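Local coordinates for histidine-rich glycoprotein (Oryctolagus cuniculus, PDB 4CCV), which is a plasma adapter glycoprotein that binds heme, heparin, heparan sulfate, thrombospondin, plasminogen and divalent metal ions, and is implicated in regulating coagulation, fibrinolysis and angiogenesis, at residues S34-V40 with F58-S64; F76-S82 with P93-S99. All coordinates share one frame. Residues are numbered along the deposited sequence.

How the contacts relate
Both contacts belong to the antiparallel sheet of the second cystatin domain (N2). Contact 1 pairs strands 35-47 and 51-62; contact 2 pairs strands 73-84 and 95-104. Strands 51-62 and 73-84 are neighbours, so the contacts meet: Phe58 O lies 2.8 Å from Cys77 N, a probable hydrogen bond, and Phe58 CZ lies 4.0 Å from Ile98 CD1. Helix 15-27 packs on residues of both. Contact 1 is the more buried, yet it carries a glycan and a glutathione at one end. Contact 2 includes strand 95-104, one of the sheet's two edge strands within this chain, and is more exposed. It is a more regular ladder, held mainly by backbone bonds, with a bulge at its end.

Contact 1 of 2, residues S34-V40 with F58-S64. With NAG (2-acetamido-2-deoxy-beta-D-glucopyranose), chain B; GSH (glutathione), chain C.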
loop_
_atom_site.group_PDB
_atom_site.type_symbol
_atom_site.label_atom_id
_atom_site.label_comp_id
_atom_site.label_asym_id
_atom_site.label_seq_id
_atom_site.Cartn_x
_atom_site.Cartn_y
_atom_site.Cartn_z
ATOM N N SER A 34 7.772 8.458 -8.941
ATOM C CA SER A 34 6.836 8.279 -10.044
ATOM C C SER A 34 5.715 7.268 -9.737
ATOM O O SER A 34 4.924 6.927 -10.618
ATOM C CB SER A 34 7.588 7.769 -11.292
ATOM O OG SER A 34 7.933 6.396 -11.078
ATOM N N PHE A 35 5.645 6.733 -8.524
ATOM C CA PHE A 35 4.805 5.566 -8.279
ATOM C C PHE A 35 3.302 5.941 -8.119
ATOM O O PHE A 35 2.973 7.036 -7.664
ATOM C CB PHE A 35 5.307 4.775 -7.054
ATOM C CG PHE A 35 6.401 3.772 -7.342
ATOM C CD1 PHE A 35 7.629 4.154 -7.849
ATOM C CD2 PHE A 35 6.206 2.439 -7.051
ATOM C CE1 PHE A 35 8.636 3.228 -8.098
ATOM C CE2 PHE A 35 7.209 1.497 -7.256
ATOM C CZ PHE A 35 8.421 1.883 -7.799
ATOM N N ARG A 36 2.418 5.033 -8.530
ATOM C CA ARG A 36 0.958 5.193 -8.349
ATOM C C ARG A 36 0.330 3.883 -7.916
ATOM O O ARG A 36 0.878 2.834 -8.167
ATOM C CB ARG A 36 0.326 5.645 -9.637
ATOM C CG ARG A 36 0.921 6.937 -10.125
ATOM C CD ARG A 36 0.155 7.332 -11.366
ATOM N NE ARG A 36 0.559 8.616 -11.924
ATOM C CZ ARG A 36 0.053 9.120 -13.050
ATOM N NH1 ARG A 36 -0.869 8.443 -13.744
ATOM N NH2 ARG A 36 0.472 10.306 -13.482
ATOM N N VAL A 37 -0.773 3.966 -7.174
ATOM C CA VAL A 37 -1.469 2.796 -6.674
ATOM C C VAL A 37 -2.106 2.120 -7.853
ATOM O O VAL A 37 -2.718 2.820 -8.714
ATOM C CB VAL A 37 -2.604 3.238 -5.662
ATOM C CG1 VAL A 37 -3.500 2.055 -5.320
ATOM C CG2 VAL A 37 -1.887 3.789 -4.441
ATOM N N ASP A 38 -1.963 0.790 -7.897
ATOM C CA ASP A 38 -2.588 -0.024 -8.928
ATOM C C ASP A 38 -3.975 -0.424 -8.338
ATOM O O ASP A 38 -4.983 0.210 -8.701
ATOM C CB ASP A 38 -1.704 -1.215 -9.317
ATOM C CG ASP A 38 -2.192 -1.914 -10.588
ATOM O OD1 ASP A 38 -3.354 -1.649 -11.007
ATOM O OD2 ASP A 38 -1.416 -2.728 -11.160
ATOM N N ARG A 39 -4.038 -1.430 -7.456
ATOM C CA ARG A 39 -5.322 -1.920 -6.889
ATOM C C ARG A 39 -5.137 -2.043 -5.381
ATOM O O ARG A 39 -4.035 -2.427 -4.926
ATOM C CB ARG A 39 -5.687 -3.328 -7.353
ATOM C CG ARG A 39 -5.994 -3.465 -8.818
ATOM C CD ARG A 39 -6.382 -4.868 -9.252
ATOM N NE ARG A 39 -6.404 -4.857 -10.735
ATOM C CZ ARG A 39 -5.528 -5.499 -11.541
ATOM N NH1 ARG A 39 -4.595 -6.309 -11.055
ATOM N NH2 ARG A 39 -5.622 -5.395 -12.868
ATOM N N VAL A 40 -6.194 -1.769 -4.618
ATOM C CA VAL A 40 -6.258 -2.178 -3.222
ATOM C C VAL A 40 -6.546 -3.661 -3.221
ATOM O O VAL A 40 -7.538 -4.071 -3.824
ATOM C CB VAL A 40 -7.346 -1.381 -2.451
ATOM C CG1 VAL A 40 -7.404 -1.829 -1.002
ATOM C CG2 VAL A 40 -7.000 0.085 -2.453
ATOM N N PHE A 58 -1.847 -3.060 -0.855
ATOM C CA PHE A 58 -2.086 -2.480 -2.175
ATOM C C PHE A 58 -0.935 -2.695 -3.135
ATOM O O PHE A 58 0.218 -2.860 -2.697
ATOM C CB PHE A 58 -2.560 -0.998 -2.102
ATOM C CG PHE A 58 -1.594 -0.035 -1.530
ATOM C CD1 PHE A 58 -1.526 0.171 -0.160
ATOM C CD2 PHE A 58 -0.784 0.725 -2.343
ATOM C CE1 PHE A 58 -0.681 1.124 0.366
ATOM C CE2 PHE A 58 0.096 1.653 -1.823
ATOM C CZ PHE A 58 0.109 1.883 -0.453
ATOM N N SER A 59 -1.261 -2.786 -4.443
ATOM C CA SER A 59 -0.253 -2.902 -5.470
ATOM C C SER A 59 0.059 -1.513 -5.962
ATOM O O SER A 59 -0.792 -0.618 -5.875
ATOM C CB SER A 59 -0.700 -3.796 -6.637
ATOM O OG SER A 59 -2.023 -3.544 -6.972
ATOM N N VAL A 60 1.293 -1.350 -6.437
ATOM C CA VAL A 60 1.786 -0.118 -7.024
ATOM C C VAL A 60 2.495 -0.355 -8.367
ATOM O O VAL A 60 2.938 -1.453 -8.621
ATOM C CB VAL A 60 2.717 0.629 -6.040
ATOM C CG1 VAL A 60 1.911 1.058 -4.798
ATOM C CG2 VAL A 60 3.973 -0.190 -5.644
ATOM N N ARG A 61 2.615 0.694 -9.180
ATOM C CA ARG A 61 3.392 0.669 -10.409
ATOM C C ARG A 61 4.403 1.803 -10.421
ATOM O O ARG A 61 4.137 2.906 -9.960
ATOM C CB ARG A 61 2.485 0.858 -11.635
ATOM C CG ARG A 61 1.537 -0.292 -11.893
ATOM C CD ARG A 61 2.275 -1.617 -12.067
ATOM N NE ARG A 61 1.374 -2.656 -12.586
ATOM C CZ ARG A 61 1.724 -3.624 -13.446
ATOM N NH1 ARG A 61 2.970 -3.686 -13.908
ATOM N NH2 ARG A 61 0.814 -4.512 -13.865
ATOM N N ASN A 62 5.563 1.509 -10.992
ATOM C CA ASN A 62 6.622 2.482 -11.176
ATOM C C ASN A 62 6.402 3.165 -12.503
ATOM O O ASN A 62 6.823 2.636 -13.561
ATOM C CB ASN A 62 7.975 1.757 -11.189
ATOM C CG ASN A 62 9.134 2.704 -11.285
ATOM O OD1 ASN A 62 8.989 3.829 -11.740
ATOM N ND2 ASN A 62 10.305 2.252 -10.870
ATOM N N CYS A 63 5.732 4.314 -12.487
ATOM C CA CYS A 63 5.309 4.902 -13.768
ATOM C C CYS A 63 6.462 5.414 -14.620
ATOM O O CYS A 63 6.277 5.643 -15.834
ATOM C CB CYS A 63 4.269 5.999 -13.588
ATOM S SG CYS A 63 2.788 5.322 -12.773
ATOM N N SER A 64 7.651 5.602 -14.049
ATOM C CA SER A 64 8.747 6.022 -14.918
ATOM C C SER A 64 9.122 4.858 -15.879
ATOM O O SER A 64 9.610 5.092 -17.019
ATOM C CB SER A 64 9.934 6.550 -14.143
ATOM O OG SER A 64 10.702 5.514 -13.624
HETATM C C1 NAG B . 11.484 3.072 -10.904
HETATM C C2 NAG B . 12.525 2.708 -9.877
HETATM C C3 NAG B . 13.673 3.681 -10.065
HETATM C C4 NAG B . 14.210 3.744 -11.470
HETATM C C5 NAG B . 13.114 3.986 -12.496
HETATM C C6 NAG B . 13.620 3.738 -13.946
HETATM C C7 NAG B . 12.111 1.927 -7.553
HETATM C C8 NAG B . 11.667 2.257 -6.129
HETATM N N2 NAG B . 12.095 2.872 -8.489
HETATM O O3 NAG B . 14.683 3.302 -9.198
HETATM O O4 NAG B . 15.020 4.884 -11.501
HETATM O O5 NAG B . 12.002 3.134 -12.232
HETATM O O6 NAG B . 14.182 2.418 -13.953
HETATM O O7 NAG B . 12.404 0.771 -7.786
HETATM N N1 GSH C . -1.614 0.331 -14.257
HETATM C CA1 GSH C . -2.690 1.259 -13.992
HETATM C C1 GSH C . -3.245 1.714 -15.337
HETATM O O11 GSH C . -3.649 0.815 -16.130
HETATM O O12 GSH C . -3.300 2.904 -15.689
HETATM C CB1 GSH C . -2.073 2.228 -12.992
HETATM C CG1 GSH C . -2.541 3.661 -13.172
HETATM C CD1 GSH C . -1.595 4.515 -13.987
HETATM O OE1 GSH C . -1.779 5.689 -13.873
HETATM N N2 GSH C . -0.577 4.083 -14.779
HETATM C CA2 GSH C . 0.264 5.088 -15.447
HETATM C C2 GSH C . -0.347 5.780 -16.655
HETATM O O2 GSH C . 0.180 6.829 -17.020
HETATM C CB2 GSH C . 1.593 4.457 -15.819
HETATM S SG2 GSH C . 2.252 3.671 -14.310
HETATM N N3 GSH C . -1.385 5.192 -17.290
HETATM C CA3 GSH C . -1.944 5.607 -18.589
HETATM C C3 GSH C . -2.218 7.092 -18.704
HETATM O O31 GSH C . -3.006 7.614 -17.879
HETATM O O32 GSH C . -1.642 7.744 -19.614
#
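Cys63 carries a glutathione in a mixed disulfide, with Cys63 SG 2.3 Å from GSH SG2. The cysteine sits just past the end of strand 51-62, in a 3-10 turn. Arg36 also holds the tripeptide: Arg36 NH1 donates to GSH OE1 at 2.9 Å. Ser66 completes the glutathione pocket with Arg36, Arg61 and Cys63.

The two segments form antiparallel strands of a beta hairpin. Arg36 and Arg61 are a hydrogen-bonded pair, with Arg36 N to Arg61 O at 3.1 Å and Arg61 N to Arg36 O at 2.9 Å. Further along, a beta bulge shifts the register by one residue, between the non-hydrogen-bonded pairs Val37-Val60 and Val40-Phe58. Asp38 N donates to Ser59 O (2.7 Å), Arg39 N to Ser59 OG (3.0 Å), and Ser59 N to Arg39 O (2.8 Å). Ser59 OG also bonds Glu41. A salt bridge joins Asp38 OD2 to Arg61 NE (3.1 Å).

Arg36 and Arg61 extend from one face of the sheet. Phe35, Asn62, Val40 and Phe58 lie on the other, where helix 15-27 touches Phe58. The Phe35 ring lies over Asn62 in a CH-pi contact, with Asn62 CA 3.7 Å from the ring centroid. Asn62 ND2 is bonded to NAG C1 (1.4 Å), and Phe35 CE1 comes within 3.5 Å of NAG N2. Glycan and glutathione are thus attached to consecutive residues.

The mixed disulfide shows that Cys63 can be S-glutathionylated. This is consistent with redox activity at an interdomain disulfide of the whole protein, with possible implications for its part in regulating angiogenesis.

Contact 2 of 2, residues F76-S82 with P93-S99; sequences FCRADLS and PEDVIIS
Six backbone hydrogen bonds join these segments into an antiparallel hairpin ladder of the cystatin fold. The shortest runs from Asp80 N to Ile97 O (2.7 Å); Ile97 N returns to Asp80 O (3.1 Å). Likewise Arg78 N to Ser99 O is 3.0 Å and Ser99 N to Arg78 O is 3.2 Å. Non-hydrogen-bonded pairs alternate: Ala79-Ile98 (CA-CA 4.4 Å) and Leu81-Val96 (CA-CA 4.7 Å). Residues 76-82 and 95-99 are extended; strand axes run at 168° and approach to 4.6 Å. A classic beta bulge ends the ladder, where Glu94 departs to phi/psi -65/-38. Ser82 faces Glu94 and Asp95: Ser82 N donates to Asp95 O (3.0 Å), Glu94 N to Ser82 O (2.8 Å).

Arg78, Asp80, Ser82, Asp95, Ile97 and Ser99 share one face. Arg78 salt-bridges Asp57 and Asp95 salt-bridges Arg51, tying the hairpin to strand 51-62. On the other face, Ala79, Leu81 and Ile98 meet helix 15-27. Cys77 (chi1 m) is disulfide-bonded to Cys100. Leu81 (chi1 m, chi2 t) packs its CB 4.2 Å from Pro93 CB and its CD2 3.6 Å from Val96 CG2.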
loop_
_atom_site.group_PDB
_atom_site.type_symbol
_atom_site.label_atom_id
_atom_site.label_comp_id
_atom_site.label_asym_id
_atom_site.label_seq_id
_atom_site.Cartn_x
_atom_site.Cartn_y
_atom_site.Cartn_z
ATOM N N PHE A 76 4.392 -4.213 -3.916
ATOM C CA PHE A 76 3.316 -4.358 -2.952
ATOM C C PHE A 76 3.651 -3.431 -1.786
ATOM O O PHE A 76 4.820 -3.380 -1.388
ATOM C CB PHE A 76 3.268 -5.836 -2.455
ATOM C CG PHE A 76 2.485 -6.785 -3.311
ATOM C CD1 PHE A 76 1.208 -6.483 -3.745
ATOM C CD2 PHE A 76 3.019 -8.045 -3.663
ATOM C CE1 PHE A 76 0.492 -7.357 -4.509
ATOM C CE2 PHE A 76 2.267 -8.940 -4.409
ATOM C CZ PHE A 76 1.012 -8.584 -4.870
ATOM N N CYS A 77 2.634 -2.754 -1.212
ATOM C CA CYS A 77 2.766 -1.957 -0.022
ATOM C C CYS A 77 1.734 -2.400 0.996
ATOM O O CYS A 77 0.661 -2.914 0.655
ATOM C CB CYS A 77 2.592 -0.459 -0.276
ATOM S SG CYS A 77 3.672 0.250 -1.538
ATOM N N ARG A 78 2.086 -2.197 2.265
ATOM C CA ARG A 78 1.128 -2.291 3.348
ATOM C C ARG A 78 1.184 -0.974 4.103
ATOM O O ARG A 78 2.254 -0.554 4.510
ATOM C CB ARG A 78 1.453 -3.449 4.318
ATOM C CG ARG A 78 0.593 -3.407 5.577
ATOM C CD ARG A 78 0.628 -4.663 6.436
ATOM N NE ARG A 78 -0.206 -5.681 5.810
ATOM C CZ ARG A 78 -0.477 -6.867 6.346
ATOM N NH1 ARG A 78 0.068 -7.238 7.499
ATOM N NH2 ARG A 78 -1.251 -7.731 5.695
ATOM N N ALA A 79 0.018 -0.368 4.299
ATOM C CA ALA A 79 -0.158 0.782 5.149
ATOM C C ALA A 79 -0.928 0.378 6.384
ATOM O O ALA A 79 -2.058 -0.114 6.326
ATOM C CB ALA A 79 -0.886 1.911 4.420
ATOM N N ASP A 80 -0.352 0.692 7.516
ATOM C CA ASP A 80 -0.990 0.422 8.782
ATOM C C ASP A 80 -1.615 1.730 9.225
ATOM O O ASP A 80 -0.881 2.630 9.648
ATOM C CB ASP A 80 0.019 -0.057 9.814
ATOM C CG ASP A 80 -0.543 -0.027 11.263
ATOM O OD1 ASP A 80 -1.779 0.182 11.500
ATOM O OD2 ASP A 80 0.279 -0.173 12.180
ATOM N N LEU A 81 -2.937 1.831 9.206
ATOM C CA LEU A 81 -3.612 3.067 9.676
ATOM C C LEU A 81 -4.183 2.830 11.081
ATOM O O LEU A 81 -4.959 1.895 11.315
ATOM C CB LEU A 81 -4.759 3.456 8.753
ATOM C CG LEU A 81 -4.448 3.326 7.243
ATOM C CD1 LEU A 81 -5.712 3.204 6.373
ATOM C CD2 LEU A 81 -3.656 4.496 6.799
ATOM N N SER A 82 -3.735 3.645 12.014
ATOM C CA SER A 82 -4.137 3.503 13.378
ATOM C C SER A 82 -5.124 4.602 13.759
ATOM O O SER A 82 -4.841 5.797 13.628
ATOM C CB SER A 82 -2.896 3.571 14.265
ATOM O OG SER A 82 -3.268 3.334 15.581
ATOM N N PRO A 93 -6.477 9.148 10.448
ATOM C CA PRO A 93 -5.719 8.299 11.371
ATOM C C PRO A 93 -4.761 9.066 12.262
ATOM O O PRO A 93 -4.244 10.115 11.873
ATOM C CB PRO A 93 -4.991 7.322 10.440
ATOM C CG PRO A 93 -4.856 8.044 9.168
ATOM C CD PRO A 93 -6.146 8.876 9.028
ATOM N N GLU A 94 -4.589 8.576 13.489
ATOM C CA GLU A 94 -3.674 9.200 14.440
ATOM C C GLU A 94 -2.260 9.080 13.931
ATOM O O GLU A 94 -1.428 9.964 14.164
ATOM C CB GLU A 94 -3.712 8.478 15.768
ATOM C CG GLU A 94 -5.080 8.480 16.429
ATOM C CD GLU A 94 -5.555 9.886 16.798
ATOM O OE1 GLU A 94 -4.761 10.599 17.462
ATOM O OE2 GLU A 94 -6.703 10.277 16.421
ATOM N N ASP A 95 -1.975 7.933 13.325
ATOM C CA ASP A 95 -0.705 7.700 12.658
ATOM C C ASP A 95 -0.740 6.595 11.611
ATOM O O ASP A 95 -1.648 5.801 11.574
ATOM C CB ASP A 95 0.431 7.430 13.658
ATOM C CG ASP A 95 0.171 6.247 14.529
ATOM O OD1 ASP A 95 0.049 5.158 13.983
ATOM O OD2 ASP A 95 0.075 6.395 15.777
ATOM N N VAL A 96 0.295 6.563 10.767
ATOM C CA VAL A 96 0.353 5.653 9.636
ATOM C C VAL A 96 1.783 5.130 9.520
ATOM O O VAL A 96 2.745 5.903 9.655
ATOM C CB VAL A 96 -0.063 6.380 8.350
ATOM C CG1 VAL A 96 0.030 5.464 7.143
ATOM C CG2 VAL A 96 -1.498 6.905 8.439
ATOM N N ILE A 97 1.929 3.816 9.311
ATOM C CA ILE A 97 3.201 3.198 9.016
ATOM C C ILE A 97 3.104 2.492 7.660
ATOM O O ILE A 97 2.164 1.721 7.441
ATOM C CB ILE A 97 3.561 2.179 10.106
ATOM C CG1 ILE A 97 3.635 2.900 11.467
ATOM C CG2 ILE A 97 4.872 1.481 9.750
ATOM C CD1 ILE A 97 3.590 1.979 12.657
ATOM N N ILE A 98 4.042 2.803 6.753
ATOM C CA ILE A 98 4.045 2.200 5.427
ATOM C C ILE A 98 5.397 1.602 5.018
ATOM O O ILE A 98 6.476 2.208 5.195
ATOM C CB ILE A 98 3.540 3.192 4.366
ATOM C CG1 ILE A 98 3.860 2.717 2.941
ATOM C CG2 ILE A 98 4.085 4.584 4.577
ATOM C CD1 ILE A 98 2.926 3.396 1.994
ATOM N N SER A 99 5.316 0.401 4.502
ATOM C CA SER A 99 6.415 -0.269 3.824
ATOM C C SER A 99 5.988 -0.736 2.446
ATOM O O SER A 99 4.845 -1.106 2.246
ATOM C CB SER A 99 6.858 -1.505 4.644
ATOM O OG SER A 99 7.527 -0.974 5.761
#